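Local coordinates for protein tumor necrosis factor receptor superfamily member 16 (Rattus norvegicus, PDB 4F42) that probably relays neurotrophin signals inside the cell through its intracellular death domain, as the low-affinity nerve growth factor receptor p75NTR, at residues E15-L20 with P48-L53; D23-L28 with E37-F42. All coordinates share one frame; numbering follows the deposited sequence.

Contact 1. Residues E15-L20 with P48-L53. With MNB (5-mercapto-2-nitro-benzoic acid), chain B.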
loop_
_atom_site.group_PDB
_atom_site.type_symbol
_atom_site.label_atom_id
_atom_site.label_comp_id
_atom_site.label_asym_id
_atom_site.label_seq_id
_atom_site.Cartn_x
_atom_site.Cartn_y
_atom_site.Cartn_z
ATOM N N GLU A 15 -10.573 -2.236 0.798
ATOM C CA GLU A 15 -10.200 -3.410 1.599
ATOM C C GLU A 15 -8.698 -3.371 1.914
ATOM O O GLU A 15 -8.287 -3.498 3.067
ATOM C CB GLU A 15 -10.556 -4.721 0.883
ATOM C CG GLU A 15 -12.055 -5.043 0.786
ATOM C CD GLU A 15 -12.369 -6.084 -0.313
ATOM O OE1 GLU A 15 -11.499 -6.960 -0.596
ATOM O OE2 GLU A 15 -13.486 -6.020 -0.896
ATOM N N VAL A 16 -7.890 -3.180 0.876
ATOM C CA VAL A 16 -6.446 -2.996 1.017
ATOM C C VAL A 16 -6.137 -1.909 2.061
ATOM O O VAL A 16 -5.380 -2.152 3.004
ATOM C CB VAL A 16 -5.789 -2.666 -0.354
ATOM C CG1 VAL A 16 -4.327 -2.314 -0.190
ATOM C CG2 VAL A 16 -5.950 -3.833 -1.320
ATOM N N GLU A 17 -6.751 -0.736 1.899
ATOM C CA GLU A 17 -6.557 0.400 2.810
ATOM C C GLU A 17 -6.910 0.071 4.260
ATOM O O GLU A 17 -6.208 0.480 5.184
ATOM C CB GLU A 17 -7.386 1.602 2.354
ATOM C CG GLU A 17 -6.784 2.382 1.203
ATOM C CD GLU A 17 -7.768 3.352 0.578
ATOM O OE1 GLU A 17 -8.726 3.753 1.263
ATOM O OE2 GLU A 17 -7.586 3.713 -0.602
ATOM N N LYS A 18 -8.006 -0.659 4.447
ATOM C CA LYS A 18 -8.471 -1.053 5.774
ATOM C C LYS A 18 -7.430 -1.913 6.478
ATOM O O LYS A 18 -7.183 -1.739 7.658
ATOM C CB LYS A 18 -9.801 -1.802 5.681
ATOM C CG LYS A 18 -10.552 -1.932 7.009
ATOM C CD LYS A 18 -11.540 -0.782 7.220
ATOM C CE LYS A 18 -12.413 -1.005 8.458
ATOM N NZ LYS A 18 -13.480 -2.029 8.231
ATOM N N LEU A 19 -6.813 -2.824 5.735
ATOM C CA LEU A 19 -5.852 -3.770 6.302
ATOM C C LEU A 19 -4.516 -3.122 6.619
ATOM O O LEU A 19 -3.737 -3.654 7.418
ATOM C CB LEU A 19 -5.663 -4.979 5.366
ATOM C CG LEU A 19 -6.859 -5.933 5.307
ATOM C CD1 LEU A 19 -6.740 -6.867 4.116
ATOM C CD2 LEU A 19 -7.018 -6.719 6.611
ATOM N N LEU A 20 -4.261 -1.977 5.987
ATOM C CA LEU A 20 -3.020 -1.231 6.194
ATOM C C LEU A 20 -3.148 -0.127 7.251
ATOM O O LEU A 20 -2.270 0.734 7.371
ATOM C CB LEU A 20 -2.500 -0.672 4.870
ATOM C CG LEU A 20 -2.231 -1.689 3.756
ATOM C CD1 LEU A 20 -1.903 -0.982 2.444
ATOM C CD2 LEU A 20 -1.136 -2.656 4.148
ATOM N N PRO A 48 -3.864 8.935 4.983
ATOM C CA PRO A 48 -2.448 8.751 4.673
ATOM C C PRO A 48 -2.177 7.514 3.809
ATOM O O PRO A 48 -1.384 7.600 2.869
ATOM C CB PRO A 48 -1.795 8.631 6.049
ATOM C CG PRO A 48 -2.745 9.309 6.980
ATOM C CD PRO A 48 -4.102 8.997 6.437
ATOM N N VAL A 49 -2.835 6.396 4.107
ATOM C CA VAL A 49 -2.674 5.177 3.309
ATOM C C VAL A 49 -3.078 5.420 1.852
ATOM O O VAL A 49 -2.306 5.155 0.935
ATOM C CB VAL A 49 -3.496 3.975 3.861
ATOM C CG1 VAL A 49 -2.931 2.682 3.320
ATOM C CG2 VAL A 49 -3.494 3.947 5.398
ATOM N N ARG A 50 -4.289 5.932 1.650
ATOM C CA ARG A 50 -4.788 6.229 0.311
ATOM C C ARG A 50 -3.873 7.201 -0.448
ATOM O O ARG A 50 -3.592 7.002 -1.634
ATOM C CB ARG A 50 -6.204 6.789 0.387
ATOM C CG ARG A 50 -6.783 7.203 -0.955
ATOM C CD ARG A 50 -8.223 7.619 -0.792
ATOM N NE ARG A 50 -9.056 6.520 -0.301
ATOM C CZ ARG A 50 -10.348 6.626 0.009
ATOM N NH1 ARG A 50 -10.982 7.795 -0.107
ATOM N NH2 ARG A 50 -11.009 5.552 0.440
ATOM N N ALA A 51 -3.422 8.243 0.248
ATOM C CA ALA A 51 -2.490 9.226 -0.317
ATOM C C ALA A 51 -1.162 8.585 -0.745
ATOM O O ALA A 51 -0.641 8.900 -1.810
ATOM C CB ALA A 51 -2.249 10.371 0.679
ATOM N N LEU A 52 -0.642 7.677 0.078
ATOM C CA LEU A 52 0.612 6.987 -0.201
ATOM C C LEU A 52 0.495 6.139 -1.449
ATOM O O LEU A 52 1.318 6.237 -2.352
ATOM C CB LEU A 52 1.023 6.097 0.973
ATOM C CG LEU A 52 2.211 5.173 0.674
ATOM C CD1 LEU A 52 3.514 5.851 1.033
ATOM C CD2 LEU A 52 2.062 3.861 1.425
ATOM N N LEU A 53 -0.537 5.306 -1.485
ATOM C CA LEU A 53 -0.774 4.383 -2.577
ATOM C C LEU A 53 -1.137 5.067 -3.892
ATOM O O LEU A 53 -0.832 4.543 -4.955
ATOM C CB LEU A 53 -1.842 3.365 -2.163
ATOM C CG LEU A 53 -1.424 2.485 -0.968
ATOM C CD1 LEU A 53 -2.600 1.720 -0.409
ATOM C CD2 LEU A 53 -0.269 1.537 -1.328
HETATM C C6 MNB B . -9.516 5.792 6.465
HETATM C C1 MNB B . -9.757 4.443 6.227
HETATM C C2 MNB B . -10.132 3.986 4.845
HETATM C C3 MNB B . -10.220 4.958 3.846
HETATM C C4 MNB B . -9.968 6.297 4.142
HETATM C C5 MNB B . -9.619 6.712 5.430
HETATM S S5 MNB B . -9.340 8.361 5.745
HETATM C C10 MNB B . -9.622 3.518 7.396
HETATM O O12 MNB B . -10.624 2.889 7.794
HETATM O O11 MNB B . -8.507 3.417 7.953
HETATM N N7 MNB B . -10.400 2.630 4.512
HETATM O O9 MNB B . -11.042 2.328 3.503
HETATM O O8 MNB B . -10.001 1.727 5.228
#

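Contact 2. Residues D23-L28 with E37-F42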
loop_
_atom_site.group_PDB
_atom_site.type_symbol
_atom_site.label_atom_id
_atom_site.label_comp_id
_atom_site.label_asym_id
_atom_site.label_seq_id
_atom_site.Cartn_x
_atom_site.Cartn_y
_atom_site.Cartn_z
ATOM N N ASP A 23 -0.153 1.516 11.918
ATOM C CA ASP A 23 1.151 1.877 11.366
ATOM C C ASP A 23 1.614 0.992 10.207
ATOM O O ASP A 23 2.701 1.197 9.667
ATOM C CB ASP A 23 2.215 1.898 12.466
ATOM C CG ASP A 23 1.881 2.877 13.586
ATOM O OD1 ASP A 23 1.801 4.104 13.322
ATOM O OD2 ASP A 23 1.702 2.402 14.735
ATOM N N THR A 24 0.793 0.027 9.810
ATOM C CA THR A 24 1.180 -0.907 8.752
ATOM C C THR A 24 1.558 -0.191 7.443
ATOM O O THR A 24 2.507 -0.595 6.760
ATOM C CB THR A 24 0.096 -1.977 8.515
ATOM O OG1 THR A 24 -0.364 -2.476 9.779
ATOM C CG2 THR A 24 0.657 -3.133 7.719
ATOM N N TRP A 25 0.841 0.887 7.117
ATOM C CA TRP A 25 1.132 1.663 5.907
ATOM C C TRP A 25 2.537 2.270 5.947
ATOM O O TRP A 25 3.219 2.339 4.919
ATOM C CB TRP A 25 0.068 2.741 5.663
ATOM C CG TRP A 25 0.097 3.882 6.633
ATOM C CD1 TRP A 25 -0.470 3.916 7.871
ATOM C CD2 TRP A 25 0.729 5.158 6.445
ATOM N NE1 TRP A 25 -0.234 5.128 8.467
ATOM C CE2 TRP A 25 0.495 5.912 7.612
ATOM C CE3 TRP A 25 1.464 5.737 5.401
ATOM C CZ2 TRP A 25 0.972 7.215 7.769
ATOM C CZ3 TRP A 25 1.942 7.029 5.560
ATOM C CH2 TRP A 25 1.695 7.753 6.735
ATOM N N ARG A 26 2.964 2.697 7.134
ATOM C CA ARG A 26 4.333 3.192 7.333
ATOM C C ARG A 26 5.379 2.100 7.067
ATOM O O ARG A 26 6.362 2.332 6.369
ATOM C CB ARG A 26 4.504 3.787 8.736
ATOM C CG ARG A 26 3.486 4.890 9.076
ATOM C CD ARG A 26 3.763 5.537 10.430
ATOM N NE ARG A 26 5.112 6.104 10.443
ATOM C CZ ARG A 26 5.400 7.392 10.253
ATOM N NH1 ARG A 26 4.430 8.286 10.065
ATOM N NH2 ARG A 26 6.665 7.788 10.265
ATOM N N HIS A 27 5.151 0.907 7.605
ATOM C CA HIS A 27 6.065 -0.220 7.410
ATOM C C HIS A 27 6.157 -0.559 5.922
ATOM O O HIS A 27 7.251 -0.736 5.381
ATOM C CB HIS A 27 5.618 -1.444 8.232
ATOM C CG HIS A 27 5.248 -1.120 9.651
ATOM N ND1 HIS A 27 4.252 -1.787 10.332
ATOM C CD2 HIS A 27 5.725 -0.183 10.508
ATOM C CE1 HIS A 27 4.146 -1.287 11.552
ATOM N NE2 HIS A 27 5.030 -0.314 11.683
ATOM N N LEU A 28 4.997 -0.611 5.271
ATOM C CA LEU A 28 4.911 -0.885 3.835
ATOM C C LEU A 28 5.607 0.182 3.001
ATOM O O LEU A 28 6.369 -0.136 2.084
ATOM C CB LEU A 28 3.450 -1.027 3.408
ATOM C CG LEU A 28 3.130 -1.124 1.923
ATOM C CD1 LEU A 28 3.684 -2.414 1.348
ATOM C CD2 LEU A 28 1.630 -1.063 1.738
ATOM N N GLU A 37 10.828 10.857 6.450
ATOM C CA GLU A 37 10.244 12.203 6.371
ATOM C C GLU A 37 9.246 12.324 5.230
ATOM O O GLU A 37 8.265 13.066 5.340
ATOM C CB GLU A 37 11.332 13.264 6.228
ATOM C CG GLU A 37 12.294 13.328 7.413
ATOM C CD GLU A 37 13.390 12.260 7.376
ATOM O OE1 GLU A 37 13.584 11.615 6.315
ATOM O OE2 GLU A 37 14.060 12.072 8.416
ATOM N N HIS A 38 9.509 11.598 4.140
ATOM C CA HIS A 38 8.570 11.459 3.028
ATOM C C HIS A 38 7.278 10.794 3.543
ATOM O O HIS A 38 6.176 11.291 3.285
ATOM C CB HIS A 38 9.212 10.642 1.905
ATOM C CG HIS A 38 8.585 10.825 0.557
ATOM N ND1 HIS A 38 7.309 11.317 0.376
ATOM C CD2 HIS A 38 9.053 10.529 -0.683
ATOM C CE1 HIS A 38 7.030 11.341 -0.917
ATOM N NE2 HIS A 38 8.070 10.865 -1.581
ATOM N N ILE A 39 7.423 9.690 4.282
ATOM C CA ILE A 39 6.283 9.021 4.935
ATOM C C ILE A 39 5.535 9.986 5.856
ATOM O O ILE A 39 4.314 10.119 5.761
ATOM C CB ILE A 39 6.719 7.763 5.737
ATOM C CG1 ILE A 39 7.462 6.783 4.827
ATOM C CG2 ILE A 39 5.517 7.089 6.385
ATOM C CD1 ILE A 39 8.019 5.560 5.527
ATOM N N ASP A 40 6.269 10.658 6.741
ATOM C CA ASP A 40 5.690 11.662 7.631
ATOM C C ASP A 40 4.901 12.735 6.867
ATOM O O ASP A 40 3.928 13.257 7.389
ATOM C CB ASP A 40 6.770 12.339 8.491
ATOM C CG ASP A 40 7.354 11.420 9.562
ATOM O OD1 ASP A 40 6.694 10.432 9.965
ATOM O OD2 ASP A 40 8.489 11.705 10.009
ATOM N N SER A 41 5.305 13.045 5.634
ATOM C CA SER A 41 4.596 14.023 4.815
ATOM C C SER A 41 3.158 13.607 4.492
ATOM O O SER A 41 2.313 14.470 4.211
ATOM C CB SER A 41 5.355 14.308 3.518
ATOM O OG SER A 41 4.939 13.444 2.467
ATOM N N PHE A 42 2.877 12.301 4.528
ATOM C CA PHE A 42 1.539 11.798 4.173
ATOM C C PHE A 42 0.597 11.844 5.355
ATOM O O PHE A 42 -0.613 11.706 5.193
ATOM C CB PHE A 42 1.587 10.373 3.598
ATOM C CG PHE A 42 2.142 10.293 2.201
ATOM C CD1 PHE A 42 1.415 10.767 1.117
ATOM C CD2 PHE A 42 3.387 9.729 1.968
ATOM C CE1 PHE A 42 1.933 10.704 -0.187
ATOM C CE2 PHE A 42 3.907 9.649 0.673
ATOM C CZ PHE A 42 3.181 10.141 -0.402
#

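Contact 1. Residues E15-L20 with P48-L53
In the six-helix death-domain bundle the axes of segments 15-19 and 48-53, on helices 10-19 and 48-56, come within 9.7 Å, with 121° between their directions and the CA atoms of Glu-17 and Val-49 6.2 Å from each other. Leu-20, the first residue to leave helical geometry, lowers its side chain onto the second helix. Its CB meets Val-49 CG1 at 3.7 Å, and its CD1 touches both that methyl and CD1 of Leu-53. Val-49 CG1 owes this place to its position anti to the backbone N. Val-16 backs the apolar patch more loosely; Leu-67 and Leu-71 of helix 64-73 and Leu-83 of helix 77-84 close over Val-16 and Leu-20 from the rest of the core.

Beside the leucines the contact turns ionic. The Glu-17 chain runs extended beyond CG and delivers its carboxylate to the side of the Arg-50 guanidinium, the two planes 52° apart. NE and NH2 grip it side-on. NE reaches OE2 at 3.2 Å in the straightest of the bonds (163°), from above the carboxylate plane, and is shared with OE1. NH2 also forms a salt bridge with Glu-14, so two carboxylates probably help keep the arginine charged. The 5-mercapto-2-nitrobenzoic acid covers one guanidinium face, with C4 offset toward the rim, while its nitro oxygen O8 approaches Lys-18 N at 3.2 Å. Glu-17 OE1 takes two donors, the second being Arg-50 NH2 on its syn lone pair at 3.0 Å.

Contact 2. Residues D23-L28 with E37-F42
Arg-26 and Asp-40 tie helix 24-32 to helix 36-41, two successive helices of the death-domain bundle, by a salt bridge at the edge of their interface. The axes of the short helical segments approach to 10.5 Å, with 141° between their directions and Arg-26 and Ile-39 nearest in backbone. A single carboxylate oxygen, Asp-40 OD1, takes both terminal nitrogens of the arginine: NH2 donates at 2.7 Å, nearly straight at 160° and within the guanidinium plane, whereas the bond from NH1 is weak and bent. OD1 is met from above its own carboxylate plane, the two planes being 36° apart. The Arg-26 chain bends at chi3, and its guanidinium lies with one face over Ile-39 CG2, 3.9 Å from CZ to that methyl. The same methyl touches Trp-25 CZ3 at 3.7 Å, so this one methyl meets both the cation and the rim of the indole.

Trp-25 holds the crowded first torsion, CG between the backbone N and carbonyl carbon, and Arg-26 CG covers the centre of one ring face. The far rim of the indole reaches the second helix, where CH2 points edge-on at Ile-39 O. That carbonyl already accepts Phe-42 N at 2.9 Å, while Ser-41 OG donates to His-38 O at 2.6 Å, in plane and on a lone pair. Thr-43 OG1 is hydrogen-bonded to Asp-40 O. Beyond the pair, Trp-25 and Phe-42 pack on helix 48-56, and Leu-28 turns to helix 64-73.

Contact 2 falls between the two halves of contact 1 along the chain: helix 10-19 leads into helix 24-32, and helix 36-41 into helix 48-56. The centres of the contacts are about 11 Å apart. The four helices, consecutive in the chain, form one continuous part of the death domain, for the contacts touch directly. Pro-48 CB packs against Trp-25 CZ2 at 3.6 Å and against the carbonyl of Phe-42, whose ring also reaches Ala-51 O, while Leu-20 O abuts Trp-25 CB. Contact 1 is the more central and holds residues of both ligand pockets; contact 2 lies farther out, where helix 36-41 packs on helix 24-32.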